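PDB 5DXF: trehalose-6-phosphate phosphatase from Candida albicans, which belongs to glycosyltransferase family 20, its N-terminal part having the GT-B architecture of two Rossmann-like halves. Local coordinates for residues 193-196 / 197-201; 246-249 / 250-253; 510-513 / 514-518. All coordinates share one frame; numbering follows the deposited sequence.

Contact 1. Residues 193-196 / 197-201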
loop_
_atom_site.group_PDB
_atom_site.type_symbol
_atom_site.label_atom_id
_atom_site.label_comp_id
_atom_site.label_asym_id
_atom_site.label_seq_id
_atom_site.Cartn_x
_atom_site.Cartn_y
_atom_site.Cartn_z
ATOM N N SER A 193 12.293 -7.351 24.984
ATOM C CA SER A 193 13.013 -8.601 25.153
ATOM C C SER A 193 14.342 -8.580 24.404
ATOM O O SER A 193 15.363 -8.995 24.956
ATOM C CB SER A 193 12.170 -9.788 24.691
ATOM O OG SER A 193 12.994 -10.900 24.391
ATOM N N VAL A 194 14.361 -8.092 23.164
ATOM C CA VAL A 194 15.637 -8.137 22.434
ATOM C C VAL A 194 16.320 -6.782 22.175
ATOM O O VAL A 194 17.347 -6.736 21.497
ATOM C CB VAL A 194 15.490 -8.860 21.065
ATOM C CG1 VAL A 194 14.866 -10.243 21.247
ATOM C CG2 VAL A 194 14.695 -8.015 20.077
ATOM N N TYR A 195 15.784 -5.697 22.729
ATOM C CA TYR A 195 16.332 -4.355 22.501
ATOM C C TYR A 195 17.705 -4.153 23.167
ATOM O O TYR A 195 17.970 -4.689 24.237
ATOM C CB TYR A 195 15.337 -3.289 23.001
ATOM C CG TYR A 195 15.846 -1.870 22.936
ATOM C CD1 TYR A 195 15.561 -1.051 21.840
ATOM C CD2 TYR A 195 16.616 -1.350 23.967
ATOM C CE1 TYR A 195 16.034 0.243 21.779
ATOM C CE2 TYR A 195 17.092 -0.067 23.915
ATOM C CZ TYR A 195 16.811 0.728 22.820
ATOM O OH TYR A 195 17.285 2.018 22.754
ATOM N N LYS A 196 18.548 -3.348 22.524
ATOM C CA LYS A 196 19.877 -2.983 23.004
ATOM C C LYS A 196 19.983 -1.458 23.018
ATOM O O LYS A 196 19.914 -0.848 21.957
ATOM C CB LYS A 196 20.948 -3.597 22.098
ATOM C CG LYS A 196 22.374 -3.291 22.475
ATOM C CD LYS A 196 22.675 -3.934 23.801
ATOM C CE LYS A 196 24.162 -4.012 24.065
ATOM N NZ LYS A 196 24.820 -2.692 23.889
ATOM N N PRO A 197 20.151 -0.844 24.214
ATOM C CA PRO A 197 20.207 0.612 24.359
ATOM C C PRO A 197 20.944 1.276 23.235
ATOM O O PRO A 197 22.068 0.891 22.905
ATOM C CB PRO A 197 20.945 0.784 25.670
ATOM C CG PRO A 197 20.408 -0.297 26.465
ATOM C CD PRO A 197 20.407 -1.475 25.519
ATOM N N GLY A 198 20.268 2.236 22.619
ATOM C CA GLY A 198 20.798 2.943 21.472
ATOM C C GLY A 198 20.296 2.488 20.110
ATOM O O GLY A 198 20.736 3.033 19.105
ATOM N N ASP A 199 19.398 1.503 20.056
ATOM C CA ASP A 199 18.763 1.114 18.793
ATOM C C ASP A 199 17.980 2.282 18.193
ATOM O O ASP A 199 17.668 3.271 18.869
ATOM C CB ASP A 199 17.812 -0.072 18.984
ATOM C CG ASP A 199 18.537 -1.404 18.966
ATOM O OD1 ASP A 199 19.373 -1.593 18.031
ATOM O OD2 ASP A 199 18.288 -2.195 19.891
ATOM N N ILE A 200 17.644 2.151 16.919
ATOM C CA ILE A 200 16.738 3.063 16.250
ATOM C C ILE A 200 15.496 2.228 15.923
ATOM O O ILE A 200 15.603 1.112 15.403
ATOM C CB ILE A 200 17.413 3.688 14.999
ATOM C CG1 ILE A 200 16.538 4.772 14.369
ATOM C CG2 ILE A 200 17.855 2.603 14.019
ATOM C CD1 ILE A 200 17.142 5.380 13.128
ATOM N N ILE A 201 14.318 2.738 16.257
ATOM C CA ILE A 201 13.101 1.957 16.085
ATOM C C ILE A 201 12.196 2.524 15.011
ATOM O O ILE A 201 11.883 3.704 15.015
ATOM C CB ILE A 201 12.296 1.835 17.390
ATOM C CG1 ILE A 201 13.216 1.512 18.556
ATOM C CG2 ILE A 201 11.252 0.745 17.262
ATOM C CD1 ILE A 201 13.722 0.089 18.542
#
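D199 OD2 lies over one face of the Y195 ring, offset toward the rim, 3.5 Å from Y195 CD1, while D199 CB comes to 3.3 Å from Y195 CE1. The ring and carboxylate planes stand 77° apart, which rules out a flat stack. At the ring edge, in its plane, I201 CD1 meets Y195 CD1 at 3.9 Å. P197 approaches obliquely, its ring carbon CD lying 3.9 Å from Y195 CE2. A chi1 of 175° puts CG of Y195 beside its carbonyl carbon, on the side of the residues that follow, and the hydroxyl ends at G198 N.

Those residues form a type II beta turn from K196 to D199, one residue after helix 173-194 ends. Its own closing bond, D199 N to K196 O at 3.1 Å, is weak, but two side-chain bonds reinforce it. Y195 OH accepts from G198 N at 3.0 Å, somewhat bent. D199 OD2 takes the N-H of K196 at 2.9 Å, met nearly along the C-O axis of the carboxylate, with an angle of 161° at the hydrogen. The same oxygen thus serves the turn's first amide and lies over the ring. G198 has the positive phi expected at the third position of such a turn.

The turn is the α/β connection from helix 173-194 into strand 200-204. Y195 also meets F219 edge-to-face, I201 bonds through its backbone to Y223 and G225 and packs on L34 and V36 of strand 34-37, while I200 rests on I520 and L524 of helix 512-526.

Contact 2. Residues 246-249 / 250-253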
loop_
_atom_site.group_PDB
_atom_site.type_symbol
_atom_site.label_atom_id
_atom_site.label_comp_id
_atom_site.label_asym_id
_atom_site.label_seq_id
_atom_site.Cartn_x
_atom_site.Cartn_y
_atom_site.Cartn_z
ATOM N N GLN A 246 -6.433 7.793 23.145
ATOM C CA GLN A 246 -5.375 6.808 23.309
ATOM C C GLN A 246 -4.614 6.540 22.009
ATOM O O GLN A 246 -3.410 6.377 22.037
ATOM C CB GLN A 246 -5.848 5.520 23.982
ATOM C CG GLN A 246 -7.338 5.279 23.948
ATOM C CD GLN A 246 -8.111 6.316 24.707
ATOM O OE1 GLN A 246 -8.118 7.478 24.330
ATOM N NE2 GLN A 246 -8.772 5.902 25.776
ATOM N N LEU A 247 -5.303 6.492 20.875
ATOM C CA LEU A 247 -4.611 6.290 19.612
ATOM C C LEU A 247 -3.699 7.452 19.240
ATOM O O LEU A 247 -2.540 7.261 18.911
ATOM C CB LEU A 247 -5.625 6.065 18.498
ATOM C CG LEU A 247 -6.600 4.921 18.702
ATOM C CD1 LEU A 247 -7.941 5.237 18.079
ATOM C CD2 LEU A 247 -6.027 3.656 18.106
ATOM N N LEU A 248 -4.220 8.661 19.356
ATOM C CA LEU A 248 -3.424 9.872 19.167
ATOM C C LEU A 248 -2.225 9.962 20.124
ATOM O O LEU A 248 -1.077 10.208 19.703
ATOM C CB LEU A 248 -4.317 11.090 19.357
ATOM C CG LEU A 248 -4.183 12.215 18.341
ATOM C CD1 LEU A 248 -4.351 11.679 16.934
ATOM C CD2 LEU A 248 -5.218 13.278 18.629
ATOM N N ASP A 249 -2.522 9.792 21.415
ATOM C CA ASP A 249 -1.508 9.625 22.457
ATOM C C ASP A 249 -0.451 8.683 21.930
ATOM O O ASP A 249 0.644 9.121 21.585
ATOM C CB ASP A 249 -2.131 9.072 23.743
ATOM C CG ASP A 249 -1.139 8.929 24.873
ATOM O OD1 ASP A 249 -0.622 9.959 25.362
ATOM O OD2 ASP A 249 -0.908 7.775 25.292
ATOM N N GLY A 250 -0.827 7.406 21.832
ATOM C CA GLY A 250 0.001 6.344 21.282
ATOM C C GLY A 250 0.941 6.784 20.181
ATOM O O GLY A 250 2.147 6.551 20.253
ATOM N N MET A 251 0.394 7.458 19.177
ATOM C CA MET A 251 1.201 7.916 18.052
ATOM C C MET A 251 2.205 8.988 18.456
ATOM O O MET A 251 3.295 9.069 17.882
ATOM C CB MET A 251 0.306 8.440 16.928
ATOM C CG MET A 251 -0.509 7.365 16.231
ATOM S SD MET A 251 -1.449 7.996 14.821
ATOM C CE MET A 251 -3.075 8.178 15.556
ATOM N N LEU A 252 1.857 9.803 19.448
ATOM C CA LEU A 252 2.720 10.928 19.823
ATOM C C LEU A 252 4.037 10.570 20.501
ATOM O O LEU A 252 4.762 11.457 20.942
ATOM C CB LEU A 252 1.958 11.879 20.736
ATOM C CG LEU A 252 1.021 12.808 19.968
ATOM C CD1 LEU A 252 0.295 13.743 20.915
ATOM C CD2 LEU A 252 1.809 13.582 18.926
ATOM N N GLY A 253 4.354 9.285 20.599
ATOM C CA GLY A 253 5.598 8.868 21.232
ATOM C C GLY A 253 6.808 8.914 20.317
ATOM O O GLY A 253 7.927 9.158 20.776
#
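M251 folds back over L247 and L248 in the last turn of helix 244-251, making i to i+4 and i to i+3 contacts at the C-terminal end of a helix in the Rossmann-like half of the chain that holds the mixed sheet. Its CB starts beside the helix backbone, 3.6 Å from L248 O. CG, placed anti to the carbonyl carbon (chi1 -69°), comes to 3.4 Å from L247 O. Beyond it the chain runs extended to SD and then bends at chi3 (-100°), which brings the methyl back toward the preceding turn. There CE lies 3.5 Å from L247 O and makes an apolar contact with L248 CD1 at 4.0 Å, the two side chains crossing at a slant.

Around this pair, M251 also touches F268 of helix 262-274 as well as L209 and F232, L248 packs on C271 and C272 of that same helix, and L247 reaches Y151 and L156 of helix 147-160.

Under these side chains the helical bonds continue. G250 N donates to Q246 O at 2.8 Å, and M251 N to L247 O at 3.0 Å. L252 is the first residue to leave helical geometry, and its amide is shared between two carbonyls. It reaches L248 O at 3.0 Å and, from above the carbonyl plane and 41° out of it, D249 O at 2.6 Å.

Contact 3. Residues 510-513 / 514-518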
loop_
_atom_site.group_PDB
_atom_site.type_symbol
_atom_site.label_atom_id
_atom_site.label_comp_id
_atom_site.label_asym_id
_atom_site.label_seq_id
_atom_site.Cartn_x
_atom_site.Cartn_y
_atom_site.Cartn_z
ATOM N N ASN A 510 12.398 8.801 -6.739
ATOM C CA ASN A 510 12.265 8.196 -5.432
ATOM C C ASN A 510 12.308 6.681 -5.521
ATOM O O ASN A 510 11.357 6.049 -5.934
ATOM C CB ASN A 510 10.961 8.667 -4.790
ATOM C CG ASN A 510 10.856 8.299 -3.328
ATOM O OD1 ASN A 510 11.804 8.432 -2.571
ATOM N ND2 ASN A 510 9.686 7.844 -2.924
ATOM N N THR A 511 13.411 6.097 -5.092
ATOM C CA THR A 511 13.512 4.649 -5.012
ATOM C C THR A 511 13.081 4.257 -3.614
ATOM O O THR A 511 13.045 5.111 -2.721
ATOM C CB THR A 511 14.942 4.159 -5.283
ATOM O OG1 THR A 511 15.770 4.518 -4.173
ATOM C CG2 THR A 511 15.500 4.805 -6.548
ATOM N N VAL A 512 12.744 2.987 -3.408
ATOM C CA VAL A 512 12.454 2.543 -2.046
ATOM C C VAL A 512 13.726 2.837 -1.209
ATOM O O VAL A 512 13.647 3.532 -0.204
ATOM C CB VAL A 512 12.016 1.039 -1.966
ATOM C CG1 VAL A 512 13.171 0.083 -2.299
ATOM C CG2 VAL A 512 11.404 0.727 -0.584
ATOM N N GLN A 513 14.894 2.391 -1.685
ATOM C CA GLN A 513 16.169 2.519 -0.970
ATOM C C GLN A 513 16.441 3.951 -0.496
ATOM O O GLN A 513 16.762 4.189 0.681
ATOM C CB GLN A 513 17.326 2.018 -1.851
ATOM C CG GLN A 513 17.209 0.545 -2.261
ATOM C CD GLN A 513 16.386 0.348 -3.529
ATOM O OE1 GLN A 513 15.767 1.285 -4.035
ATOM N NE2 GLN A 513 16.391 -0.872 -4.051
ATOM N N ASN A 514 16.276 4.907 -1.399
ATOM C CA ASN A 514 16.524 6.294 -1.056
ATOM C C ASN A 514 15.471 6.816 -0.086
ATOM O O ASN A 514 15.759 7.694 0.723
ATOM C CB ASN A 514 16.576 7.173 -2.316
ATOM C CG ASN A 514 16.738 8.651 -1.990
ATOM O OD1 ASN A 514 15.782 9.421 -2.068
ATOM N ND2 ASN A 514 17.953 9.051 -1.621
ATOM N N TRP A 515 14.229 6.375 -0.252
ATOM C CA TRP A 515 13.166 6.779 0.651
ATOM C C TRP A 515 13.459 6.238 2.025
ATOM O O TRP A 515 13.355 6.936 3.017
ATOM C CB TRP A 515 11.816 6.266 0.148
ATOM C CG TRP A 515 10.690 6.341 1.142
ATOM C CD1 TRP A 515 9.776 7.331 1.260
ATOM C CD2 TRP A 515 10.354 5.372 2.135
ATOM N NE1 TRP A 515 8.900 7.054 2.266
ATOM C CE2 TRP A 515 9.233 5.851 2.819
ATOM C CE3 TRP A 515 10.893 4.146 2.510
ATOM C CZ2 TRP A 515 8.644 5.149 3.857
ATOM C CZ3 TRP A 515 10.315 3.457 3.532
ATOM C CH2 TRP A 515 9.199 3.952 4.197
ATOM N N THR A 516 13.858 4.982 2.078
ATOM C CA THR A 516 14.160 4.371 3.353
ATOM C C THR A 516 15.375 5.018 4.014
ATOM O O THR A 516 15.383 5.264 5.208
ATOM C CB THR A 516 14.186 2.819 3.297
ATOM O OG1 THR A 516 15.285 2.309 4.055
ATOM C CG2 THR A 516 14.241 2.291 1.869
ATOM N N SER A 517 16.398 5.317 3.230
ATOM C CA SER A 517 17.566 6.002 3.762
ATOM C C SER A 517 17.282 7.417 4.265
ATOM O O SER A 517 17.670 7.778 5.359
ATOM C CB SER A 517 18.655 6.037 2.690
ATOM O OG SER A 517 19.604 7.054 2.930
ATOM N N THR A 518 16.561 8.184 3.466
ATOM C CA THR A 518 16.119 9.531 3.811
ATOM C C THR A 518 15.332 9.561 5.118
ATOM O O THR A 518 15.568 10.425 5.962
ATOM C CB THR A 518 15.243 10.147 2.698
ATOM O OG1 THR A 518 15.910 10.027 1.435
ATOM C CG2 THR A 518 14.963 11.615 2.987
#
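T511 sits in an extended conformation just before the first turn of helix 512-526, where W515 N bonds to T511 O at 3.0 Å and S517 N to Q513 O at 2.8 Å. It is the N-cap: its hydroxyl OG1 accepts from N514 N at 2.8 Å in a nearly straight bond (166°), a side-chain acceptor for an amide of the first helical turn, as is usual at an N-cap. A chi1 of 71° sets OG1 between the backbone N and the carbonyl carbon, turned toward the start of the helix. N514 passes roughly at right angles to T511, its CB close by the same oxygen.

The cap oxygen has a second, weak bond, donated to Q513 OE1 at 3.2 Å. The other end of that amide, NE2, is held more firmly by D302, so the Q513 side chain bridges the cap and the loop before helix 303-311.

W515 goes inward: its NE1 donates to L297 O, and its ring meets F227 edge-to-face and also contacts W202. V512 and T516 touch S71 of helix 66-76. N510, one residue before the cap, crosses W515 obliquely at its CB, with its amide plane 67° from the indole and N510 OD1 3.5 Å from W515 CB.

The three contacts follow in series along the chain, and none touches another. The centres of contact 1 and contact 2 lie about 20 Å apart, those of contact 1 and contact 3 about 23 Å, and those of contact 2 and contact 3 about 26 Å; nearest atoms are about 9 Å, 8 Å and 15 Å apart. Contacts 1 and 3 are joined through shared elements: helix 512-526, begun at contact 3, carries I520 and L524 onto I200, and W515 reaches W202 on strand 200-204, which contact 1 leads into. Contact 2 ends the helix leading to strand 256-259, two places along the same sheet. The late helix thus packs against the earlier Rossmann-like half, as in other GT-B proteins.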